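PDB 3HSL: ORF59 from Human herpesvirus 8, which acts as the accessory subunit of the viral DNA polymerase, raising its processivity during lytic DNA replication, probably as a sliding processivity factor on the template. Local coordinates for residues A260-G273 / V284-L298. Numbering follows the deposited sequence.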
ATOM      1  N   ALA A 260     -18.552  -8.126  10.717  1.00 21.05           N
ATOM      2  CA  ALA A 260     -19.792  -7.703  10.113  1.00 20.79           C
ATOM      3  C   ALA A 260     -20.308  -6.477  10.862  1.00 21.06           C
ATOM      4  O   ALA A 260     -20.533  -5.437  10.245  1.00 21.68           O
ATOM      5  CB  ALA A 260     -20.795  -8.817  10.108  1.00 20.43           C
ATOM      6  N   LEU A 261     -20.486  -6.597  12.179  1.00 20.85           N
ATOM      7  CA  LEU A 261     -20.974  -5.492  13.010  1.00 20.70           C
ATOM      8  C   LEU A 261     -20.066  -4.269  13.027  1.00 21.94           C
ATOM      9  O   LEU A 261     -20.521  -3.156  13.258  1.00 22.53           O
ATOM     10  CB  LEU A 261     -21.191  -5.950  14.442  1.00 19.76           C
ATOM     11  CG  LEU A 261     -22.274  -6.978  14.757  1.00 18.53           C
ATOM     12  CD1 LEU A 261     -22.144  -7.343  16.222  1.00 16.97           C
ATOM     13  CD2 LEU A 261     -23.703  -6.492  14.412  1.00 16.03           C
ATOM     14  N   ARG A 262     -18.782  -4.478  12.784  1.00 22.85           N
ATOM     15  CA  ARG A 262     -17.828  -3.399  12.795  1.00 23.69           C
ATOM     16  C   ARG A 262     -17.789  -2.694  11.441  1.00 23.87           C
ATOM     17  O   ARG A 262     -17.641  -1.477  11.383  1.00 23.97           O
ATOM     18  CB  ARG A 262     -16.496  -3.946  13.311  1.00 24.66           C
ATOM     19  CG  ARG A 262     -15.354  -2.951  13.470  1.00 30.35           C
ATOM     20  CD  ARG A 262     -14.577  -3.293  14.791  1.00 34.23           C
ATOM     21  NE  ARG A 262     -13.948  -4.618  14.868  1.00 36.60           N
ATOM     22  CZ  ARG A 262     -12.629  -4.842  14.844  1.00 38.21           C
ATOM     23  NH1 ARG A 262     -11.755  -3.831  14.751  1.00 37.28           N
ATOM     24  NH2 ARG A 262     -12.181  -6.093  14.919  1.00 38.60           N
ATOM     25  N   LEU A 263     -17.931  -3.467  10.363  1.00 23.97           N
ATOM     26  CA  LEU A 263     -17.939  -2.965   8.983  1.00 23.61           C
ATOM     27  C   LEU A 263     -19.203  -2.181   8.618  1.00 22.87           C
ATOM     28  O   LEU A 263     -19.146  -1.225   7.843  1.00 21.83           O
ATOM     29  CB  LEU A 263     -17.724  -4.125   7.983  1.00 23.82           C
ATOM     30  CG  LEU A 263     -16.313  -4.754   7.894  1.00 25.14           C
ATOM     31  CD1 LEU A 263     -16.252  -6.186   7.288  1.00 24.28           C
ATOM     32  CD2 LEU A 263     -15.281  -3.820   7.224  1.00 24.58           C
ATOM     33  N   CYS A 264     -20.334  -2.588   9.176  1.00 23.13           N
ATOM     34  CA  CYS A 264     -21.601  -1.917   8.896  1.00 24.10           C
ATOM     35  C   CYS A 264     -21.907  -0.725   9.824  1.00 24.93           C
ATOM     36  O   CYS A 264     -22.980  -0.121   9.736  1.00 24.91           O
ATOM     37  CB  CYS A 264     -22.729  -2.920   8.912  1.00 24.02           C
ATOM     38  SG  CYS A 264     -22.433  -4.199   7.724  1.00 25.77           S
ATOM     39  N   LYS A 265     -20.960  -0.404  10.704  1.00 25.58           N
ATOM     40  CA  LYS A 265     -21.076   0.716  11.611  1.00 26.44           C
ATOM     41  C   LYS A 265     -20.153   1.772  10.995  1.00 26.99           C
ATOM     42  O   LYS A 265     -18.955   1.832  11.323  1.00 27.27           O
ATOM     43  CB  LYS A 265     -20.599   0.319  13.016  1.00 26.97           C
ATOM     44  CG  LYS A 265     -20.692   1.399  14.128  1.00 28.05           C
ATOM     45  CD  LYS A 265     -22.151   1.750  14.470  1.00 30.05           C
ATOM     46  CE  LYS A 265     -22.307   2.694  15.672  1.00 29.83           C
ATOM     47  NZ  LYS A 265     -21.728   4.034  15.416  1.00 31.17           N
ATOM     48  N   VAL A 266     -20.710   2.595  10.104  1.00 26.99           N
ATOM     49  CA  VAL A 266     -19.959   3.654   9.435  1.00 27.11           C
ATOM     50  C   VAL A 266     -20.462   4.994   9.964  1.00 27.39           C
ATOM     51  O   VAL A 266     -21.551   5.435   9.590  1.00 27.74           O
ATOM     52  CB  VAL A 266     -20.157   3.610   7.904  1.00 27.34           C
ATOM     53  CG1 VAL A 266     -19.273   4.663   7.219  1.00 27.30           C
ATOM     54  CG2 VAL A 266     -19.846   2.232   7.367  1.00 26.21           C
ATOM     55  N   PRO A 267     -19.673   5.647  10.836  1.00 27.61           N
ATOM     56  CA  PRO A 267     -20.017   6.938  11.462  1.00 27.30           C
ATOM     57  C   PRO A 267     -20.477   8.023  10.489  1.00 26.42           C
ATOM     58  O   PRO A 267     -19.731   8.436   9.610  1.00 25.80           O
ATOM     59  CB  PRO A 267     -18.715   7.342  12.164  1.00 27.52           C
ATOM     60  CG  PRO A 267     -18.097   6.019  12.528  1.00 28.24           C
ATOM     61  CD  PRO A 267     -18.362   5.161  11.304  1.00 27.97           C
ATOM     62  N   GLY A 268     -21.717   8.462  10.679  1.00 26.09           N
ATOM     63  CA  GLY A 268     -22.340   9.485   9.851  1.00 25.37           C
ATOM     64  C   GLY A 268     -22.986   8.868   8.627  1.00 24.93           C
ATOM     65  O   GLY A 268     -23.418   9.589   7.723  1.00 25.24           O
ATOM     66  N   TRP A 269     -23.055   7.533   8.598  1.00 24.02           N
ATOM     67  CA  TRP A 269     -23.619   6.807   7.461  1.00 23.34           C
ATOM     68  C   TRP A 269     -24.498   5.594   7.761  1.00 22.62           C
ATOM     69  O   TRP A 269     -25.703   5.625   7.523  1.00 22.85           O
ATOM     70  CB  TRP A 269     -22.490   6.381   6.519  1.00 23.69           C
ATOM     71  CG  TRP A 269     -21.887   7.521   5.792  1.00 24.09           C
ATOM     72  CD1 TRP A 269     -20.983   8.418   6.276  1.00 24.89           C
ATOM     73  CD2 TRP A 269     -22.141   7.893   4.438  1.00 23.54           C
ATOM     74  NE1 TRP A 269     -20.659   9.329   5.307  1.00 25.66           N
ATOM     75  CE2 TRP A 269     -21.356   9.029   4.167  1.00 24.86           C
ATOM     76  CE3 TRP A 269     -22.957   7.377   3.430  1.00 22.77           C
ATOM     77  CZ2 TRP A 269     -21.362   9.661   2.928  1.00 24.77           C
ATOM     78  CZ3 TRP A 269     -22.968   7.989   2.211  1.00 23.45           C
ATOM     79  CH2 TRP A 269     -22.174   9.124   1.960  1.00 25.25           C
ATOM     80  N   PHE A 270     -23.893   4.531   8.278  1.00 21.36           N
ATOM     81  CA  PHE A 270     -24.627   3.309   8.571  1.00 20.01           C
ATOM     82  C   PHE A 270     -24.476   2.857  10.000  1.00 19.50           C
ATOM     83  O   PHE A 270     -23.504   3.199  10.665  1.00 18.88           O
ATOM     84  CB  PHE A 270     -24.171   2.151   7.660  1.00 19.21           C
ATOM     85  CG  PHE A 270     -24.376   2.407   6.203  1.00 17.66           C
ATOM     86  CD1 PHE A 270     -25.640   2.322   5.642  1.00 16.17           C
ATOM     87  CD2 PHE A 270     -23.299   2.729   5.383  1.00 18.01           C
ATOM     88  CE1 PHE A 270     -25.833   2.558   4.291  1.00 15.90           C
ATOM     89  CE2 PHE A 270     -23.479   2.968   4.021  1.00 16.53           C
ATOM     90  CZ  PHE A 270     -24.750   2.882   3.476  1.00 16.10           C
ATOM     91  N   THR A 271     -25.466   2.082  10.436  1.00 19.54           N
ATOM     92  CA  THR A 271     -25.531   1.481  11.761  1.00 19.77           C
ATOM     93  C   THR A 271     -26.080   0.059  11.521  1.00 19.89           C
ATOM     94  O   THR A 271     -27.004  -0.114  10.723  1.00 19.81           O
ATOM     95  CB  THR A 271     -26.409   2.301  12.734  1.00 19.88           C
ATOM     96  OG1 THR A 271     -26.276   1.783  14.059  1.00 20.33           O
ATOM     97  CG2 THR A 271     -27.887   2.302  12.323  1.00 20.41           C
ATOM     98  N   PRO A 272     -25.515  -0.954  12.205  1.00 20.01           N
ATOM     99  CA  PRO A 272     -25.893  -2.353  12.029  1.00 20.21           C
ATOM    100  C   PRO A 272     -27.327  -2.738  12.331  1.00 20.78           C
ATOM    101  O   PRO A 272     -27.920  -2.264  13.295  1.00 21.23           O
ATOM    102  CB  PRO A 272     -24.970  -3.096  13.011  1.00 19.82           C
ATOM    103  CG  PRO A 272     -23.850  -2.197  13.251  1.00 19.54           C
ATOM    104  CD  PRO A 272     -24.451  -0.823  13.214  1.00 20.26           C
ATOM    105  N   GLY A 273     -27.858  -3.608  11.483  1.00 21.16           N
ATOM    106  CA  GLY A 273     -29.193  -4.143  11.625  1.00 21.86           C
ATOM    107  C   GLY A 273     -29.064  -5.619  11.296  1.00 22.47           C
ATOM    108  O   GLY A 273     -28.331  -5.983  10.367  1.00 22.77           O
ATOM    109  N   VAL A 284     -26.239  -8.898   8.230  1.00 20.00           N
ATOM    110  CA  VAL A 284     -25.890  -7.741   9.034  1.00 19.77           C
ATOM    111  C   VAL A 284     -25.964  -6.612   8.026  1.00 20.20           C
ATOM    112  O   VAL A 284     -25.175  -6.595   7.085  1.00 21.02           O
ATOM    113  CB  VAL A 284     -24.476  -7.858   9.604  1.00 19.26           C
ATOM    114  CG1 VAL A 284     -24.040  -6.543  10.219  1.00 18.51           C
ATOM    115  CG2 VAL A 284     -24.416  -9.002  10.616  1.00 18.67           C
ATOM    116  N   GLU A 285     -26.897  -5.680   8.205  1.00 19.72           N
ATOM    117  CA  GLU A 285     -27.044  -4.586   7.247  1.00 19.57           C
ATOM    118  C   GLU A 285     -26.843  -3.196   7.809  1.00 19.38           C
ATOM    119  O   GLU A 285     -27.341  -2.864   8.888  1.00 19.65           O
ATOM    120  CB  GLU A 285     -28.409  -4.639   6.555  1.00 19.62           C
ATOM    121  CG  GLU A 285     -28.581  -3.532   5.540  1.00 21.17           C
ATOM    122  CD  GLU A 285     -29.860  -3.618   4.748  1.00 23.83           C
ATOM    123  OE1 GLU A 285     -29.913  -3.040   3.642  1.00 25.85           O
ATOM    124  OE2 GLU A 285     -30.823  -4.258   5.208  1.00 25.97           O
ATOM    125  N   GLY A 286     -26.106  -2.392   7.056  1.00 18.99           N
ATOM    126  CA  GLY A 286     -25.857  -1.027   7.416  1.00 19.04           C
ATOM    127  C   GLY A 286     -27.177  -0.332   7.176  1.00 19.60           C
ATOM    128  O   GLY A 286     -27.653  -0.258   6.042  1.00 20.10           O
ATOM    129  N   VAL A 287     -27.776   0.173   8.249  1.00 19.65           N
ATOM    130  CA  VAL A 287     -29.044   0.870   8.162  1.00 19.47           C
ATOM    131  C   VAL A 287     -28.645   2.329   8.100  1.00 19.96           C
ATOM    132  O   VAL A 287     -27.945   2.798   8.994  1.00 20.01           O
ATOM    133  CB  VAL A 287     -29.956   0.531   9.374  1.00 19.04           C
ATOM    134  CG1 VAL A 287     -31.218   1.344   9.365  1.00 17.94           C
ATOM    135  CG2 VAL A 287     -30.304  -0.940   9.366  1.00 18.57           C
ATOM    136  N   PRO A 288     -29.080   3.052   7.048  1.00 20.65           N
ATOM    137  CA  PRO A 288     -28.741   4.478   6.871  1.00 21.32           C
ATOM    138  C   PRO A 288     -29.092   5.346   8.078  1.00 22.42           C
ATOM    139  O   PRO A 288     -30.216   5.295   8.571  1.00 22.94           O
ATOM    140  CB  PRO A 288     -29.546   4.904   5.633  1.00 20.71           C
ATOM    141  CG  PRO A 288     -30.498   3.828   5.369  1.00 20.71           C
ATOM    142  CD  PRO A 288     -29.914   2.557   5.944  1.00 20.78           C
ATOM    143  N   THR A 289     -28.125   6.129   8.541  1.00 23.44           N
ATOM    144  CA  THR A 289     -28.310   7.011   9.683  1.00 24.71           C
ATOM    145  C   THR A 289     -28.421   8.442   9.174  1.00 26.40           C
ATOM    146  O   THR A 289     -28.924   9.339   9.852  1.00 26.18           O
ATOM    147  CB  THR A 289     -27.116   6.913  10.663  1.00 24.37           C
ATOM    148  OG1 THR A 289     -25.908   7.329  10.017  1.00 23.62           O
ATOM    149  CG2 THR A 289     -26.936   5.497  11.138  1.00 24.70           C
ATOM    150  N   GLY A 290     -27.937   8.636   7.957  1.00 28.42           N
ATOM    151  CA  GLY A 290     -27.938   9.937   7.334  1.00 30.26           C
ATOM    152  C   GLY A 290     -28.899  10.061   6.184  1.00 31.71           C
ATOM    153  O   GLY A 290     -29.860   9.293   6.063  1.00 31.86           O
ATOM    154  N   CYS A 291     -28.609  11.047   5.343  1.00 32.99           N
ATOM    155  CA  CYS A 291     -29.431  11.391   4.200  1.00 34.17           C
ATOM    156  C   CYS A 291     -28.727  11.424   2.828  1.00 34.64           C
ATOM    157  O   CYS A 291     -29.295  11.920   1.847  1.00 34.65           O
ATOM    158  CB  CYS A 291     -30.076  12.740   4.501  1.00 34.36           C
ATOM    159  SG  CYS A 291     -31.016  13.416   3.157  1.00 37.58           S
ATOM    160  N   GLN A 292     -27.505  10.909   2.731  1.00 35.04           N
ATOM    161  CA  GLN A 292     -26.848  10.933   1.422  1.00 35.37           C
ATOM    162  C   GLN A 292     -26.331   9.595   0.909  1.00 35.12           C
ATOM    163  O   GLN A 292     -25.438   9.547   0.051  1.00 34.90           O
ATOM    164  CB  GLN A 292     -25.862  12.114   1.256  1.00 35.96           C
ATOM    165  CG  GLN A 292     -24.756  12.290   2.303  1.00 36.94           C
ATOM    166  CD  GLN A 292     -23.954  13.605   2.097  1.00 38.08           C
ATOM    167  OE1 GLN A 292     -23.959  14.213   1.013  1.00 37.12           O
ATOM    168  NE2 GLN A 292     -23.263  14.035   3.147  1.00 38.35           N
ATOM    169  N   SER A 293     -26.914   8.518   1.449  1.00 34.77           N
ATOM    170  CA  SER A 293     -26.561   7.143   1.071  1.00 34.52           C
ATOM    171  C   SER A 293     -27.650   6.385   0.273  1.00 34.51           C
ATOM    172  O   SER A 293     -27.749   5.156   0.373  1.00 34.80           O
ATOM    173  CB  SER A 293     -26.075   6.327   2.290  1.00 34.29           C
ATOM    174  OG  SER A 293     -27.030   6.266   3.333  1.00 32.79           O
ATOM    175  N   GLY A 294     -28.450   7.122  -0.509  1.00 34.13           N
ATOM    176  CA  GLY A 294     -29.534   6.552  -1.339  1.00 33.12           C
ATOM    177  C   GLY A 294     -29.076   5.573  -2.424  1.00 32.17           C
ATOM    178  O   GLY A 294     -29.730   4.565  -2.690  1.00 32.71           O
ATOM    179  N   ASP A 295     -27.949   5.863  -3.057  1.00 30.58           N
ATOM    180  CA  ASP A 295     -27.424   4.996  -4.106  1.00 28.99           C
ATOM    181  C   ASP A 295     -26.549   3.897  -3.516  1.00 27.48           C
ATOM    182  O   ASP A 295     -25.831   3.220  -4.252  1.00 27.74           O
ATOM    183  CB  ASP A 295     -26.537   5.819  -5.057  1.00 28.98           C
ATOM    184  CG  ASP A 295     -27.272   6.962  -5.726  1.00 29.68           C
ATOM    185  OD1 ASP A 295     -28.526   6.943  -5.801  1.00 30.29           O
ATOM    186  OD2 ASP A 295     -26.574   7.892  -6.186  1.00 30.07           O
ATOM    187  N   VAL A 296     -26.594   3.700  -2.201  1.00 25.45           N
ATOM    188  CA  VAL A 296     -25.697   2.722  -1.601  1.00 23.46           C
ATOM    189  C   VAL A 296     -26.311   1.729  -0.617  1.00 22.98           C
ATOM    190  O   VAL A 296     -27.139   2.083   0.224  1.00 22.77           O
ATOM    191  CB  VAL A 296     -24.554   3.471  -0.845  1.00 23.02           C
ATOM    192  CG1 VAL A 296     -23.533   2.509  -0.305  1.00 21.86           C
ATOM    193  CG2 VAL A 296     -23.874   4.485  -1.733  1.00 21.33           C
ATOM    194  N   LYS A 297     -25.883   0.479  -0.745  1.00 22.57           N
ATOM    195  CA  LYS A 297     -26.284  -0.603   0.140  1.00 22.51           C
ATOM    196  C   LYS A 297     -25.030  -1.322   0.615  1.00 22.71           C
ATOM    197  O   LYS A 297     -24.140  -1.654  -0.193  1.00 23.22           O
ATOM    198  CB  LYS A 297     -27.257  -1.596  -0.495  1.00 22.38           C
ATOM    199  CG  LYS A 297     -28.650  -1.061  -0.699  1.00 23.78           C
ATOM    200  CD  LYS A 297     -29.601  -2.186  -1.047  1.00 25.47           C
ATOM    201  CE  LYS A 297     -31.010  -1.675  -1.252  1.00 26.82           C
ATOM    202  NZ  LYS A 297     -31.036  -0.731  -2.405  1.00 28.69           N
ATOM    203  N   LEU A 298     -24.971  -1.554   1.926  1.00 22.27           N
ATOM    204  CA  LEU A 298     -23.853  -2.228   2.564  1.00 21.63           C
ATOM    205  C   LEU A 298     -24.347  -3.297   3.534  1.00 21.59           C
ATOM    206  O   LEU A 298     -25.100  -2.997   4.466  1.00 22.05           O
ATOM    207  CB  LEU A 298     -22.991  -1.219   3.332  1.00 21.12           C
ATOM    208  CG  LEU A 298     -21.746  -1.757   4.071  1.00 20.60           C
ATOM    209  CD1 LEU A 298     -20.761  -2.364   3.090  1.00 20.12           C
ATOM    210  CD2 LEU A 298     -21.036  -0.708   4.924  1.00 18.17           C
TER
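Leu298 lays its CB over one face of the Phe270 ring, offset toward the rim, while Val296 CG1 meets the ring's edge 4.0 Å from Phe270 CZ. Phe270 and Trp269 form a classic beta bulge at the entrance to the antiparallel hairpin of strands 270-276 and 282-288: both face Val266, whose O accepts from the backbone N of each. Phe270 CG lies beside the backbone N (chi1 -61°), which sets the ring against Gly286. The Trp269 ring has Pro267 O in plane at its edge and Ser293 CB also at the edge, 3.5 Å from Trp269 CE3; Gln292 CG reaches Trp269 CH2, and Arg26 and Val27 of helix 18-35 also touch this indole. Beyond the bulge, Thr271 and Val287 form a hydrogen-bonded pair, as do Gly273 and Glu285, where Glu285 N to Gly273 O is nearly straight (171°) but the return bond is weak. On the face bearing Thr271, its CG2 packs 3.5 Å from Thr289 CG2. The end of helix 254-263 packs against the Phe270 face: Ala260 CB touches Val284 CG2, and Cys264, just past the helix, brings SG against Val284 CG1. Where the hairpin opens, Trp269 O is gripped twice by Thr289: by its backbone N at 2.7 Å and, weakly, by its OG1 at 3.0 Å.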